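DTDP-4-dehydrorhamnose Reductase (Yersinia enterocolitica, PDB 5U9C) probably catalyses the NADPH-dependent reduction of dTDP-4-dehydro-beta-L-rhamnose to dTDP-beta-L-rhamnose, the closing step of dTDP-L-rhamnose biosynthesis. Local coordinates at residues Ser43-Ile48 with Ala79-His84; Lys184-Arg189 with Ser248-Ser253; Ala196-Asn201 with Phe217-Thr222. One frame throughout, in Å; residues are numbered along the deposited sequence.

Contact 1. Residues Ser43-Ile48 with Ala79-His84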
loop_
_atom_site.group_PDB
_atom_site.type_symbol
_atom_site.label_atom_id
_atom_site.label_comp_id
_atom_site.label_asym_id
_atom_site.label_seq_id
_atom_site.Cartn_x
_atom_site.Cartn_y
_atom_site.Cartn_z
ATOM N N SER D 43 25.127 -23.666 11.730
ATOM C CA SER D 43 24.105 -24.708 11.583
ATOM C C SER D 43 23.961 -25.571 12.832
ATOM O O SER D 43 23.155 -26.469 12.831
ATOM C CB SER D 43 24.406 -25.619 10.390
ATOM O OG SER D 43 25.626 -26.276 10.606
ATOM N N VAL D 44 24.780 -25.325 13.859
ATOM C CA VAL D 44 24.687 -26.038 15.133
ATOM C C VAL D 44 24.601 -24.955 16.229
ATOM O O VAL D 44 25.503 -24.816 17.059
ATOM C CB VAL D 44 25.894 -26.984 15.366
ATOM C CG1 VAL D 44 25.688 -27.833 16.615
ATOM C CG2 VAL D 44 26.091 -27.915 14.170
ATOM N N PRO D 45 23.508 -24.166 16.225
ATOM C CA PRO D 45 23.363 -23.118 17.231
ATOM C C PRO D 45 23.344 -23.637 18.670
ATOM O O PRO D 45 23.746 -22.921 19.575
ATOM C CB PRO D 45 22.018 -22.460 16.867
ATOM C CG PRO D 45 21.289 -23.481 16.084
ATOM C CD PRO D 45 22.338 -24.233 15.336
ATOM N N GLU D 46 22.930 -24.883 18.863
ATOM C CA GLU D 46 22.852 -25.451 20.212
ATOM C C GLU D 46 24.185 -25.644 20.948
ATOM O O GLU D 46 24.184 -25.887 22.155
ATOM C CB GLU D 46 22.102 -26.784 20.205
ATOM C CG GLU D 46 22.747 -27.906 19.378
ATOM C CD GLU D 46 22.353 -27.922 17.898
ATOM O OE1 GLU D 46 22.318 -29.041 17.342
ATOM O OE2 GLU D 46 22.043 -26.854 17.302
ATOM N N ALA D 47 25.311 -25.561 20.233
ATOM C CA ALA D 47 26.631 -25.723 20.840
ATOM C C ALA D 47 27.324 -24.382 21.048
ATOM O O ALA D 47 28.389 -24.318 21.660
ATOM C CB ALA D 47 27.504 -26.629 19.975
ATOM N N ILE D 48 26.716 -23.311 20.571
ATOM C CA ILE D 48 27.344 -22.002 20.662
ATOM C C ILE D 48 27.494 -21.430 22.081
ATOM O O ILE D 48 28.573 -20.965 22.430
ATOM C CB ILE D 48 26.621 -21.005 19.746
ATOM C CG1 ILE D 48 26.820 -21.443 18.287
ATOM C CG2 ILE D 48 27.127 -19.582 19.959
ATOM C CD1 ILE D 48 26.110 -20.568 17.274
ATOM N N ALA D 79 18.114 -19.498 6.471
ATOM C CA ALA D 79 18.243 -18.091 6.861
ATOM C C ALA D 79 17.962 -17.898 8.361
ATOM O O ALA D 79 18.681 -17.169 9.072
ATOM C CB ALA D 79 17.275 -17.237 6.045
ATOM N N GLY D 80 16.896 -18.538 8.836
ATOM C CA GLY D 80 16.498 -18.437 10.228
ATOM C C GLY D 80 17.518 -19.034 11.180
ATOM O O GLY D 80 17.944 -18.396 12.131
ATOM N N ILE D 81 17.915 -20.267 10.910
ATOM C CA ILE D 81 18.891 -20.935 11.750
ATOM C C ILE D 81 20.228 -20.209 11.810
ATOM O O ILE D 81 20.762 -19.969 12.900
ATOM C CB ILE D 81 19.134 -22.364 11.261
ATOM C CG1 ILE D 81 17.836 -23.184 11.409
ATOM C CG2 ILE D 81 20.280 -23.003 12.054
ATOM C CD1 ILE D 81 17.848 -24.526 10.720
ATOM N N TYR D 82 20.741 -19.826 10.646
ATOM C CA TYR D 82 22.062 -19.204 10.559
ATOM C C TYR D 82 22.136 -17.765 11.016
ATOM O O TYR D 82 23.134 -17.369 11.628
ATOM C CB TYR D 82 22.572 -19.236 9.120
ATOM C CG TYR D 82 23.153 -20.548 8.639
ATOM C CD1 TYR D 82 22.463 -21.746 8.775
ATOM C CD2 TYR D 82 24.369 -20.566 7.950
ATOM C CE1 TYR D 82 22.988 -22.950 8.284
ATOM C CE2 TYR D 82 24.906 -21.758 7.461
ATOM C CZ TYR D 82 24.211 -22.943 7.629
ATOM O OH TYR D 82 24.750 -24.119 7.143
ATOM N N ASN D 83 21.123 -16.978 10.684
ATOM C CA ASN D 83 21.145 -15.538 10.976
ATOM C C ASN D 83 20.374 -15.152 12.209
ATOM O O ASN D 83 20.702 -14.142 12.859
ATOM C CB ASN D 83 20.649 -14.746 9.749
ATOM C CG ASN D 83 21.516 -14.986 8.516
ATOM O OD1 ASN D 83 22.654 -15.455 8.634
ATOM N ND2 ASN D 83 20.983 -14.684 7.324
ATOM N N HIS D 84 19.335 -15.922 12.531
ATOM C CA HIS D 84 18.557 -15.622 13.727
ATOM C C HIS D 84 18.893 -16.513 14.912
ATOM O O HIS D 84 19.387 -16.023 15.914
ATOM C CB HIS D 84 17.064 -15.644 13.452
ATOM C CG HIS D 84 16.232 -15.494 14.684
ATOM N ND1 HIS D 84 15.037 -16.151 14.851
ATOM C CD2 HIS D 84 16.480 -14.857 15.853
ATOM C CE1 HIS D 84 14.537 -15.851 16.038
ATOM N NE2 HIS D 84 15.401 -15.078 16.672
#
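The loop 43-48 and the helical turn 79-84 come nearest at Ser43 and Tyr82, CA to CA 6.0 Å, and no hydrogen bond crosses between the two segments. Tyr82 makes its contact with the outer end of its ring, CE1, CZ and OH. Its CG stands beside the backbone N and anti to the carbonyl carbon (chi1 -79°), and the phenol reaches Ser43, whose CB lies 3.6 Å from Tyr82 OH and 3.7 Å from Tyr82 CE1. The backbone N of Ser43 sits over one face of this ring, displaced toward the rim. While CB touches the phenol, Ser43 OG is hydrogen-bonded to Asn41 OD1. One residue earlier on the helix, the CG2 branch of Ile81 meets Pro45 at CD and CG, with Pro45 CD 4.1 Å from Ile81 CG2. Leu42 and Glu66 also pack against Tyr82, while Ile269 of a second subunit touches Ile81. Further along the chain Ile48, at the start of helix 48-55, packs on Ala86, Gln89 and Ile90; the loop between strand 31-34 and helix 48-55 is thus set against helix 76-97 both here and at Ile48.

Contact 2. Residues Lys184-Arg189 with Ser248-Ser253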
loop_
_atom_site.group_PDB
_atom_site.type_symbol
_atom_site.label_atom_id
_atom_site.label_comp_id
_atom_site.label_asym_id
_atom_site.label_seq_id
_atom_site.Cartn_x
_atom_site.Cartn_y
_atom_site.Cartn_z
ATOM N N LYS D 184 26.541 -6.193 -19.140
ATOM C CA LYS D 184 25.201 -5.799 -18.708
ATOM C C LYS D 184 25.202 -5.596 -17.206
ATOM O O LYS D 184 25.814 -6.379 -16.478
ATOM C CB LYS D 184 24.185 -6.879 -19.067
ATOM C CG LYS D 184 24.016 -7.073 -20.557
ATOM C CD LYS D 184 23.060 -8.211 -20.843
ATOM C CE LYS D 184 22.995 -8.486 -22.332
ATOM N NZ LYS D 184 22.025 -9.573 -22.615
ATOM N N ALA D 185 24.527 -4.543 -16.747
ATOM C CA ALA D 185 24.424 -4.240 -15.332
ATOM C C ALA D 185 23.033 -3.647 -15.048
ATOM O O ALA D 185 22.539 -2.805 -15.798
ATOM C CB ALA D 185 25.517 -3.259 -14.906
ATOM N N VAL D 186 22.428 -4.101 -13.963
ATOM C CA VAL D 186 21.092 -3.689 -13.583
ATOM C C VAL D 186 21.043 -2.194 -13.236
ATOM O O VAL D 186 21.811 -1.718 -12.402
ATOM C CB VAL D 186 20.573 -4.563 -12.422
ATOM C CG1 VAL D 186 19.214 -4.097 -11.942
ATOM C CG2 VAL D 186 20.505 -6.023 -12.864
ATOM N N SER D 187 20.144 -1.469 -13.899
ATOM C CA SER D 187 19.994 -0.036 -13.692
ATOM C C SER D 187 18.812 0.390 -12.807
ATOM O O SER D 187 18.752 1.546 -12.388
ATOM C CB SER D 187 19.835 0.658 -15.043
ATOM O OG SER D 187 18.647 0.241 -15.685
ATOM N N ASP D 188 17.905 -0.533 -12.504
ATOM C CA ASP D 188 16.662 -0.179 -11.795
ATOM C C ASP D 188 16.505 -0.692 -10.356
ATOM O O ASP D 188 15.385 -0.844 -9.882
ATOM C CB ASP D 188 15.447 -0.565 -12.666
ATOM C CG ASP D 188 15.319 -2.071 -12.891
ATOM O OD1 ASP D 188 16.086 -2.852 -12.288
ATOM O OD2 ASP D 188 14.405 -2.479 -13.653
ATOM N N ARG D 189 17.628 -0.962 -9.698
ATOM C CA ARG D 189 17.680 -1.330 -8.275
ATOM C C ARG D 189 18.855 -0.505 -7.713
ATOM O O ARG D 189 19.961 -0.553 -8.248
ATOM C CB ARG D 189 17.894 -2.826 -8.050
ATOM C CG ARG D 189 16.771 -3.714 -8.580
ATOM C CD ARG D 189 15.457 -3.541 -7.812
ATOM N NE ARG D 189 14.355 -4.385 -8.300
ATOM C CZ ARG D 189 13.476 -4.051 -9.251
ATOM N NH1 ARG D 189 13.541 -2.880 -9.902
ATOM N NH2 ARG D 189 12.524 -4.921 -9.582
ATOM N N SER D 248 14.437 -7.591 -14.655
ATOM C CA SER D 248 13.779 -8.724 -15.282
ATOM C C SER D 248 14.692 -9.600 -16.149
ATOM O O SER D 248 14.395 -10.769 -16.353
ATOM C CB SER D 248 12.650 -8.242 -16.194
ATOM O OG SER D 248 13.162 -7.394 -17.199
ATOM N N VAL D 249 15.777 -9.047 -16.694
ATOM C CA VAL D 249 16.638 -9.885 -17.551
ATOM C C VAL D 249 17.453 -10.892 -16.722
ATOM O O VAL D 249 17.886 -11.903 -17.259
ATOM C CB VAL D 249 17.530 -9.081 -18.531
ATOM C CG1 VAL D 249 16.666 -8.167 -19.387
ATOM C CG2 VAL D 249 18.611 -8.303 -17.806
ATOM N N PHE D 250 17.626 -10.634 -15.420
ATOM C CA PHE D 250 18.315 -11.586 -14.527
ATOM C C PHE D 250 17.352 -12.044 -13.438
ATOM O O PHE D 250 17.359 -11.507 -12.352
ATOM C CB PHE D 250 19.546 -10.936 -13.881
ATOM C CG PHE D 250 20.583 -10.511 -14.871
ATOM C CD1 PHE D 250 21.207 -11.449 -15.671
ATOM C CD2 PHE D 250 20.965 -9.182 -14.975
ATOM C CE1 PHE D 250 22.183 -11.072 -16.594
ATOM C CE2 PHE D 250 21.950 -8.797 -15.875
ATOM C CZ PHE D 250 22.556 -9.744 -16.691
ATOM N N PRO D 251 16.500 -13.026 -13.733
ATOM C CA PRO D 251 15.563 -13.467 -12.688
ATOM C C PRO D 251 16.273 -14.009 -11.438
ATOM O O PRO D 251 17.242 -14.745 -11.555
ATOM C CB PRO D 251 14.760 -14.574 -13.357
ATOM C CG PRO D 251 15.364 -14.821 -14.673
ATOM C CD PRO D 251 16.358 -13.767 -14.992
ATOM N N LEU D 252 15.766 -13.649 -10.271
ATOM C CA LEU D 252 16.334 -14.060 -8.995
ATOM C C LEU D 252 15.199 -14.494 -8.082
ATOM O O LEU D 252 14.081 -14.049 -8.260
ATOM C CB LEU D 252 17.068 -12.885 -8.366
ATOM C CG LEU D 252 18.233 -12.273 -9.158
ATOM C CD1 LEU D 252 18.584 -10.888 -8.615
ATOM C CD2 LEU D 252 19.442 -13.192 -9.183
ATOM N N SER D 253 15.472 -15.379 -7.126
ATOM C CA SER D 253 14.422 -15.858 -6.209
ATOM C C SER D 253 13.912 -14.772 -5.259
ATOM O O SER D 253 12.720 -14.637 -5.048
ATOM C CB SER D 253 14.946 -17.010 -5.359
ATOM O OG SER D 253 15.225 -18.137 -6.138
HETATM O O HOH W 1 12.579 -5.215 -14.339
#
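Phe250 swings its ring toward Lys184 and Val186 with CG beside its own backbone N and anti to the carbonyl carbon (chi1 -62°), and Val186 answers with CG2, the branch placed beside its backbone N by a chi1 of 176°. The valine and phenylalanine side chains run antiparallel alongside one another, and Val186 CG2 comes to 3.8 Å from Phe250 CD2, at the ring edge and in the ring plane. Farther round the same rim, Lys184 CB lies 4.1 Å from Phe250 CZ. The valine and the lysine methylene thus both meet the edge of the phenylalanine.

A polar link runs beside this apolar patch. A water accepts a bond of 3.0 Å from Ser248 N and donates a weak one to Asp188 OD2. The same carboxylate oxygen is hydrogen-bonded to His246, which ties the turn after strand 182-186 to the residue that follows strand 241-245. Arg189 folds back on this turn: its NH1 donates to Asp188 O over 2.7 Å at 159°, with the acceptor close to the guanidinium plane but the donor well above the carbonyl plane.

Ser248 O bonds to Ser253 OG of a third subunit, so the loop also takes part in a subunit interface. The contact lies at the C-terminal ends of the two parallel strands 182-186 and 241-245, with the side chain of Val186 about 7 Å from that of Phe168 and about 8 Å from that of Arg256, residues that bind (R)-malate, consistent with a place near the substrate-binding region of RmlD-type reductases.

Contact 3. Residues Ala196-Asn201 with Phe217-Thr222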
loop_
_atom_site.group_PDB
_atom_site.type_symbol
_atom_site.label_atom_id
_atom_site.label_comp_id
_atom_site.label_asym_id
_atom_site.label_seq_id
_atom_site.Cartn_x
_atom_site.Cartn_y
_atom_site.Cartn_z
ATOM N N ALA D 196 34.896 -2.496 2.561
ATOM C CA ALA D 196 35.271 -3.383 3.667
ATOM C C ALA D 196 36.516 -2.857 4.409
ATOM O O ALA D 196 36.570 -2.945 5.633
ATOM C CB ALA D 196 35.489 -4.820 3.193
HETATM N N MSE D 197 37.491 -2.300 3.685
HETATM C CA MSE D 197 38.718 -1.785 4.342
HETATM C C MSE D 197 38.416 -0.587 5.223
HETATM O O MSE D 197 38.992 -0.464 6.308
HETATM C CB MSE D 197 39.845 -1.515 3.334
HETATM C CG MSE D 197 41.152 -1.025 3.995
HETATM SE SE MSE D 197 41.932 -2.282 5.330
HETATM C CE MSE D 197 43.169 -1.025 6.220
ATOM N N GLN D 198 37.519 0.296 4.794
ATOM C CA GLN D 198 37.144 1.456 5.632
ATOM C C GLN D 198 36.345 0.978 6.843
ATOM O O GLN D 198 36.563 1.452 7.966
ATOM C CB GLN D 198 36.321 2.499 4.865
ATOM C CG GLN D 198 37.061 3.248 3.766
ATOM C CD GLN D 198 36.195 4.296 3.044
ATOM O OE1 GLN D 198 34.974 4.114 2.845
ATOM N NE2 GLN D 198 36.839 5.412 2.643
ATOM N N LEU D 199 35.452 0.013 6.615
ATOM C CA LEU D 199 34.636 -0.546 7.703
ATOM C C LEU D 199 35.562 -1.212 8.740
ATOM O O LEU D 199 35.354 -1.084 9.953
ATOM C CB LEU D 199 33.589 -1.523 7.165
ATOM C CG LEU D 199 32.732 -2.261 8.193
ATOM C CD1 LEU D 199 32.082 -1.274 9.157
ATOM C CD2 LEU D 199 31.686 -3.114 7.496
ATOM N N CYS D 200 36.595 -1.893 8.251
ATOM C CA CYS D 200 37.587 -2.523 9.135
ATOM C C CYS D 200 38.233 -1.464 10.050
ATOM O O CYS D 200 38.273 -1.609 11.254
ATOM C CB CYS D 200 38.669 -3.223 8.303
ATOM S SG CYS D 200 40.033 -3.901 9.273
ATOM N N ASN D 201 38.726 -0.388 9.451
ATOM C CA ASN D 201 39.351 0.683 10.216
ATOM C C ASN D 201 38.386 1.255 11.264
ATOM O O ASN D 201 38.806 1.554 12.391
ATOM C CB ASN D 201 39.858 1.785 9.283
ATOM C CG ASN D 201 40.999 1.310 8.372
ATOM O OD1 ASN D 201 41.758 0.401 8.726
ATOM N ND2 ASN D 201 41.133 1.939 7.210
ATOM N N PHE D 217 26.927 2.286 8.043
ATOM C CA PHE D 217 28.272 2.585 7.570
ATOM C C PHE D 217 28.343 2.331 6.063
ATOM O O PHE D 217 28.386 1.173 5.598
ATOM C CB PHE D 217 29.343 1.782 8.341
ATOM C CG PHE D 217 30.760 2.254 8.064
ATOM C CD1 PHE D 217 31.423 1.848 6.917
ATOM C CD2 PHE D 217 31.409 3.123 8.924
ATOM C CE1 PHE D 217 32.699 2.285 6.638
ATOM C CE2 PHE D 217 32.698 3.559 8.648
ATOM C CZ PHE D 217 33.342 3.136 7.504
ATOM N N ALA D 218 28.338 3.425 5.300
ATOM C CA ALA D 218 28.376 3.348 3.838
ATOM C C ALA D 218 28.844 4.644 3.201
ATOM O O ALA D 218 28.664 5.736 3.774
ATOM C CB ALA D 218 26.987 3.009 3.304
ATOM N N SER D 219 29.417 4.521 2.005
ATOM C CA SER D 219 29.832 5.682 1.242
ATOM C C SER D 219 28.583 6.492 0.868
ATOM O O SER D 219 27.481 5.940 0.741
ATOM C CB SER D 219 30.580 5.259 -0.025
ATOM O OG SER D 219 31.724 4.489 0.276
ATOM N N SER D 220 28.774 7.791 0.689
ATOM C CA SER D 220 27.686 8.689 0.333
ATOM C C SER D 220 27.272 8.470 -1.126
ATOM O O SER D 220 28.120 8.469 -2.021
ATOM C CB SER D 220 28.130 10.141 0.552
ATOM O OG SER D 220 27.129 11.054 0.160
ATOM N N GLY D 221 25.976 8.279 -1.359
ATOM C CA GLY D 221 25.468 8.085 -2.715
ATOM C C GLY D 221 24.537 6.895 -2.801
ATOM O O GLY D 221 24.790 5.853 -2.188
ATOM N N THR D 222 23.439 7.086 -3.528
ATOM C CA THR D 222 22.445 6.039 -3.787
ATOM C C THR D 222 22.561 5.806 -5.271
ATOM O O THR D 222 22.132 6.634 -6.061
ATOM C CB THR D 222 21.041 6.502 -3.388
ATOM O OG1 THR D 222 21.074 6.847 -2.012
ATOM C CG2 THR D 222 20.032 5.402 -3.575
HETATM O O HOH W 2 32.469 2.779 2.492
#
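The start of helix 196-209 and the outer strand 213-217 belong to the Rossmann-type core, where the helix leads through a short turn into the outermost strand of the parallel sheet within this chain and packs back against Phe217, at that strand. The Phe217 ring meets one turn of the helix at Gln198 and Leu199. With CG anti to the backbone N (chi1 -169°), the phenylalanine extends toward the helix, and its side chain and that of Leu199 run obliquely to each other. Leu199 CD1 sits over one face of the ring, 4.2 Å from the Phe217 centroid and 25° off the normal, a CH-pi contact displaced toward the CG-CD1 side. The far end of the ring reaches the helix backbone itself: Phe217 CE1 is 3.6 Å from Leu199 N, and Phe217 CZ is 3.7 Å from Gln198 O. Gln198 adds its CB, 4.0 Å from Phe217 CZ, before its extended chain carries the amide beyond the ring.

That amide is joined to the loop through water. One water donates to both Gln198 OE1 and Ser219 OG, at 2.9 Å each, bridging two side-chain oxygens that lie 4.2 Å apart. Asp282, on helix 279-288, holds both ends of this link, since its OD2 is hydrogen-bonded to Ser219 OG and its OD1 takes a weak bond from Gln198 NE2.

Ile152 of strand 149-154 touches both Leu199 and Phe217, Phe202 of the same helix meets the Phe217 ring with planes at about 40°, and Leu17 of helix 16-25 reaches Leu199, so the contact lies between the sheet and its covering helices.

Overall arrangement
Contact 1 comes first along the chain, with both its segments ahead of the other two contacts; both segments of contact 3 fall between the two segments of contact 2. The centres of contacts 1 and 2 are about 31 Å apart, those of 1 and 3 about 28 Å, and those of 2 and 3 about 24 Å, with no touching between any pair. Contacts 1 and 3 lie on opposite sides of the chain's centre, one at helix 76-97, the other at the edge strand 213-217 of the six-stranded parallel sheet. Contact 2 belongs instead to the two-stranded sheet 182-186/241-245. The chain therefore leaves the small sheet for the Rossmann-type core and returns, linking the two parts of the enzyme.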